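Local structure of ATP/GTP-binding site-containing protein A (Brucella abortus, 6NTR) at residues M222-D225 / S230-G233; K136-Q141 / L213-I218. The protein functions in the periplasm to maintain the integrity of the cell envelope and is a determinant of Brucella virulence. All blocks are in the same frame, centred on the assembly; numbering follows the deposited sequence.

Contact 1 of 2, residues M222-D225 / S230-G233. Unlike the reference sequence in segment 222-225: Met222 (reference Leu).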
loop_
_atom_site.group_PDB
_atom_site.type_symbol
_atom_site.label_atom_id
_atom_site.label_comp_id
_atom_site.label_asym_id
_atom_site.label_seq_id
_atom_site.Cartn_x
_atom_site.Cartn_y
_atom_site.Cartn_z
HETATM N N MSE A 222 1.835 -10.839 -2.119
HETATM C CA MSE A 222 0.907 -9.857 -2.608
HETATM C C MSE A 222 0.368 -10.120 -3.956
HETATM O O MSE A 222 1.008 -10.774 -4.764
HETATM C CB MSE A 222 1.555 -8.493 -2.721
HETATM C CG MSE A 222 2.984 -8.482 -2.222
HETATM SE SE MSE A 222 2.982 -6.968 -1.043
HETATM C CE MSE A 222 2.387 -5.659 -2.360
ATOM N N THR A 223 -0.853 -9.689 -4.178
ATOM C CA THR A 223 -1.455 -9.761 -5.474
ATOM C C THR A 223 -2.243 -8.484 -5.592
ATOM O O THR A 223 -3.024 -8.169 -4.736
ATOM C CB THR A 223 -2.374 -10.976 -5.625
ATOM O OG1 THR A 223 -1.587 -12.160 -5.651
ATOM C CG2 THR A 223 -3.146 -10.886 -6.898
HETATM N N MSE A 224 -2.057 -7.758 -6.677
HETATM C CA MSE A 224 -2.764 -6.527 -6.843
HETATM C C MSE A 224 -3.639 -6.603 -8.033
HETATM O O MSE A 224 -3.134 -6.781 -9.132
HETATM C CB MSE A 224 -1.726 -5.425 -6.952
HETATM C CG MSE A 224 -0.969 -5.452 -5.645
HETATM SE SE MSE A 224 0.870 -4.829 -5.786
HETATM C CE MSE A 224 0.366 -2.943 -5.844
ATOM N N ASP A 225 -4.937 -6.433 -7.846
ATOM C CA ASP A 225 -5.877 -6.477 -8.934
ATOM C C ASP A 225 -6.188 -5.045 -9.250
ATOM O O ASP A 225 -6.741 -4.334 -8.447
ATOM C CB ASP A 225 -7.143 -7.211 -8.495
ATOM C CG ASP A 225 -7.927 -7.804 -9.647
ATOM O OD1 ASP A 225 -8.391 -7.055 -10.504
ATOM O OD2 ASP A 225 -8.110 -9.025 -9.680
ATOM N N SER A 230 -3.698 -7.838 -13.287
ATOM C CA SER A 230 -3.265 -8.025 -11.924
ATOM C C SER A 230 -1.772 -8.303 -11.902
ATOM O O SER A 230 -1.197 -8.846 -12.852
ATOM C CB SER A 230 -4.055 -9.152 -11.241
ATOM O OG SER A 230 -4.137 -10.276 -12.088
HETATM N N MSE A 231 -1.154 -7.954 -10.777
HETATM C CA MSE A 231 0.254 -8.129 -10.567
HETATM C C MSE A 231 0.453 -8.969 -9.354
HETATM O O MSE A 231 -0.430 -9.046 -8.492
HETATM C CB MSE A 231 0.889 -6.802 -10.226
HETATM C CG MSE A 231 0.771 -5.798 -11.347
HETATM SE SE MSE A 231 1.807 -4.248 -10.773
HETATM C CE MSE A 231 2.788 -5.184 -9.374
ATOM N N ARG A 232 1.608 -9.627 -9.295
ATOM C CA ARG A 232 1.979 -10.477 -8.191
ATOM C C ARG A 232 3.213 -9.884 -7.546
ATOM O O ARG A 232 4.069 -9.363 -8.231
ATOM C CB ARG A 232 2.342 -11.867 -8.703
ATOM C CG ARG A 232 1.188 -12.819 -8.893
ATOM C CD ARG A 232 1.197 -13.893 -7.828
ATOM N NE ARG A 232 -0.021 -14.687 -7.852
ATOM C CZ ARG A 232 -0.464 -15.401 -6.831
ATOM N NH1 ARG A 232 0.207 -15.427 -5.698
ATOM N NH2 ARG A 232 -1.585 -16.094 -6.943
ATOM N N GLY A 233 3.299 -9.937 -6.229
ATOM C CA GLY A 233 4.472 -9.443 -5.553
ATOM C C GLY A 233 4.974 -10.485 -4.595
ATOM O O GLY A 233 4.311 -10.804 -3.635
#
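Thr223 lays its hydroxyl over one face of the Arg232 guanidinium, with OG1 3.5 Å above the plane and 3.6 Å from CZ. The two side chains face each other across a non-hydrogen-bonded pair of the antiparallel hairpin 222-225/230-233. With OG1 set beside its own backbone N (chi1 -70°), the threonine turns oxygen rather than methyl to the arginine; CG2 lies instead 3.6 Å from Met231 O. On the side of the hairpin away from Thr223 and Arg232, the selenomethionines Met224 and Met231 meet, SE of Met224 touching CE of Met231 at 4.1 Å. The backbone of this pair is joined twice, Met224 N to Met231 O and Met231 N to Met224 O, both at 2.8 Å. Gly233 N gives a nearly straight bond to Met222 O, whereas the return bond from Met222 N to Gly233 O is weak. Asp225 turns its carboxylate to Arg18, a salt bridge to strand 8-19. The hairpin is flanked by strand 207-214 beside 222-225 and by strand 8-19 beside 230-233, while Phe50 of strand 43-56 packs against both Met224 and Met231.

Contact 2 of 2, residues K136-Q141 / L213-I218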
loop_
_atom_site.group_PDB
_atom_site.type_symbol
_atom_site.label_atom_id
_atom_site.label_comp_id
_atom_site.label_asym_id
_atom_site.label_seq_id
_atom_site.Cartn_x
_atom_site.Cartn_y
_atom_site.Cartn_z
ATOM N N LYS A 136 -8.197 -5.738 14.880
ATOM C CA LYS A 136 -9.412 -6.436 14.498
ATOM C C LYS A 136 -9.117 -7.899 14.194
ATOM O O LYS A 136 -9.838 -8.793 14.640
ATOM C CB LYS A 136 -10.056 -5.724 13.308
ATOM C CG LYS A 136 -10.457 -4.297 13.671
ATOM C CD LYS A 136 -11.596 -3.730 12.847
ATOM C CE LYS A 136 -12.180 -2.480 13.518
ATOM N NZ LYS A 136 -13.499 -2.046 12.968
ATOM N N ALA A 137 -8.021 -8.166 13.489
ATOM C CA ALA A 137 -7.676 -9.546 13.170
ATOM C C ALA A 137 -7.353 -10.343 14.419
ATOM O O ALA A 137 -7.794 -11.487 14.566
ATOM C CB ALA A 137 -6.495 -9.577 12.211
ATOM N N GLU A 138 -6.564 -9.758 15.320
ATOM C CA GLU A 138 -6.181 -10.440 16.555
ATOM C C GLU A 138 -7.395 -10.762 17.412
ATOM O O GLU A 138 -7.437 -11.801 18.080
ATOM C CB GLU A 138 -5.212 -9.567 17.351
ATOM C CG GLU A 138 -3.777 -9.610 16.897
ATOM C CD GLU A 138 -2.887 -8.804 17.796
ATOM O OE1 GLU A 138 -3.393 -7.928 18.527
ATOM O OE2 GLU A 138 -1.675 -9.062 17.790
ATOM N N ALA A 139 -8.362 -9.853 17.437
ATOM C CA ALA A 139 -9.605 -9.967 18.169
ATOM C C ALA A 139 -10.654 -10.776 17.421
ATOM O O ALA A 139 -11.847 -10.655 17.713
ATOM C CB ALA A 139 -10.137 -8.571 18.482
ATOM N N GLY A 140 -10.236 -11.568 16.453
ATOM C CA GLY A 140 -11.141 -12.422 15.720
ATOM C C GLY A 140 -12.034 -11.857 14.639
ATOM O O GLY A 140 -12.794 -12.594 14.044
ATOM N N GLN A 141 -11.944 -10.570 14.365
ATOM C CA GLN A 141 -12.774 -9.978 13.336
ATOM C C GLN A 141 -12.356 -10.510 11.969
ATOM O O GLN A 141 -11.195 -10.803 11.759
ATOM C CB GLN A 141 -12.666 -8.465 13.392
ATOM C CG GLN A 141 -13.986 -7.736 13.330
ATOM C CD GLN A 141 -13.979 -6.472 14.149
ATOM O OE1 GLN A 141 -13.299 -6.383 15.160
ATOM N NE2 GLN A 141 -14.741 -5.487 13.718
ATOM N N LEU A 213 -0.559 -11.348 5.918
ATOM C CA LEU A 213 -0.038 -10.408 6.892
ATOM C C LEU A 213 0.397 -10.963 8.237
ATOM O O LEU A 213 -0.290 -11.779 8.818
ATOM C CB LEU A 213 -1.095 -9.333 7.103
ATOM C CG LEU A 213 -1.112 -8.455 8.340
ATOM C CD1 LEU A 213 -0.237 -7.243 8.121
ATOM C CD2 LEU A 213 -2.527 -8.004 8.613
ATOM N N TYR A 214 1.551 -10.509 8.712
ATOM C CA TYR A 214 2.118 -10.897 10.001
ATOM C C TYR A 214 1.632 -9.959 11.094
ATOM O O TYR A 214 1.251 -8.820 10.840
ATOM C CB TYR A 214 3.647 -10.876 9.964
ATOM C CG TYR A 214 4.230 -11.963 9.130
ATOM C CD1 TYR A 214 4.241 -11.864 7.750
ATOM C CD2 TYR A 214 4.757 -13.102 9.713
ATOM C CE1 TYR A 214 4.755 -12.872 6.964
ATOM C CE2 TYR A 214 5.276 -14.114 8.941
ATOM C CZ TYR A 214 5.272 -13.994 7.565
ATOM O OH TYR A 214 5.782 -15.000 6.785
ATOM N N ARG A 215 1.659 -10.452 12.329
ATOM C CA ARG A 215 1.295 -9.613 13.466
ATOM C C ARG A 215 2.180 -8.368 13.590
ATOM O O ARG A 215 1.742 -7.365 14.170
ATOM C CB ARG A 215 1.368 -10.440 14.750
ATOM C CG ARG A 215 0.296 -10.138 15.742
ATOM C CD ARG A 215 0.032 -11.361 16.586
ATOM N NE ARG A 215 1.158 -11.748 17.436
ATOM C CZ ARG A 215 1.113 -11.792 18.767
ATOM N NH1 ARG A 215 -0.013 -11.502 19.405
ATOM N NH2 ARG A 215 2.178 -12.161 19.461
ATOM N N ASN A 216 3.409 -8.404 13.062
ATOM C CA ASN A 216 4.355 -7.304 13.199
ATOM C C ASN A 216 4.347 -6.365 12.005
ATOM O O ASN A 216 5.296 -5.590 11.832
ATOM C CB ASN A 216 5.769 -7.840 13.427
ATOM C CG ASN A 216 6.245 -8.729 12.297
ATOM O OD1 ASN A 216 5.649 -8.757 11.224
ATOM N ND2 ASN A 216 7.337 -9.451 12.528
ATOM N N GLY A 217 3.313 -6.430 11.174
ATOM C CA GLY A 217 3.158 -5.545 10.050
ATOM C C GLY A 217 3.751 -6.046 8.757
ATOM O O GLY A 217 3.400 -5.537 7.701
ATOM N N ILE A 218 4.652 -7.017 8.806
ATOM C CA ILE A 218 5.248 -7.507 7.578
ATOM C C ILE A 218 4.147 -8.112 6.732
ATOM O O ILE A 218 3.126 -8.542 7.247
ATOM C CB ILE A 218 6.351 -8.524 7.907
ATOM C CG1 ILE A 218 7.454 -7.834 8.709
ATOM C CG2 ILE A 218 6.943 -9.113 6.652
ATOM C CD1 ILE A 218 8.672 -8.678 8.917
#
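Glu138 and Arg215 carry this surface contact between the end of helix 126-138 and the turn that follows strand 207-214. One carboxylate oxygen does the touching: Glu138 OE2 is pressed tightly against the aliphatic part of the arginine, 3.0 Å from Arg215 CG and 3.1 Å from Arg215 CD, closer than relaxed van der Waals contact, so the exact placing of these two exposed side chains is somewhat doubtful. The same oxygen reaches the guanidinium at NH1. That salt bridge is loose. Arg215 NH1 stands 3.4 Å from Glu138 OE2, its hydrogen bond is weak and bent (134° at the hydrogen), and the carboxylate and guanidinium planes are turned 50° apart, so the two groups do not form a flat, two-pronged pair. The glutamate is extended beyond CG and the arginine crosses it at about a right angle. A bend about CG-CD (chi3 66°) brings the arginine's NH1 back to the carboxylate that its CG and CD already touch. Both residues touch a crystal neighbour, which may influence their conformations; both also rest on Trp188 of strand 187-195.

Glu138 is the last helical residue before a Schellman motif, whose C-prime residue is Gly140, with positive phi: Gln141 N is bonded to Lys136 O and Gly140 N to Ala137 O. Arg215 lies in a type I turn from Tyr214 to Gly217, and Asn216 OD1 accepts from Ile218 N in an Asx turn. With Tyr214 N bonded to Ile218 O and glycine at the fourth turn position, this reversal is the classic type I turn with a G1 bulge of a beta hairpin.

Contact 2 comes first along the chain: its turn at 213-218 reverses strand 207-214, and the returning chain passes through 219-220 into strand 222-225, where contact 1 begins. Strands 207-214 and 222-225 are antiparallel neighbours, so both contacts reach the same curved, barrel-like wall, contact 2 only through 213-218, since 136-141 is the end of a helix. Their centres lie about 20 Å apart and they do not otherwise touch. They differ in kind, contact 1 being a buried hairpin pairing and contact 2 a slight polar meeting at the surface. A bound glycerol lies about 5 Å from the Met222 side chain of contact 1, and a 1,2-ethanediol about 6 Å; both probably come from the crystallisation liquor.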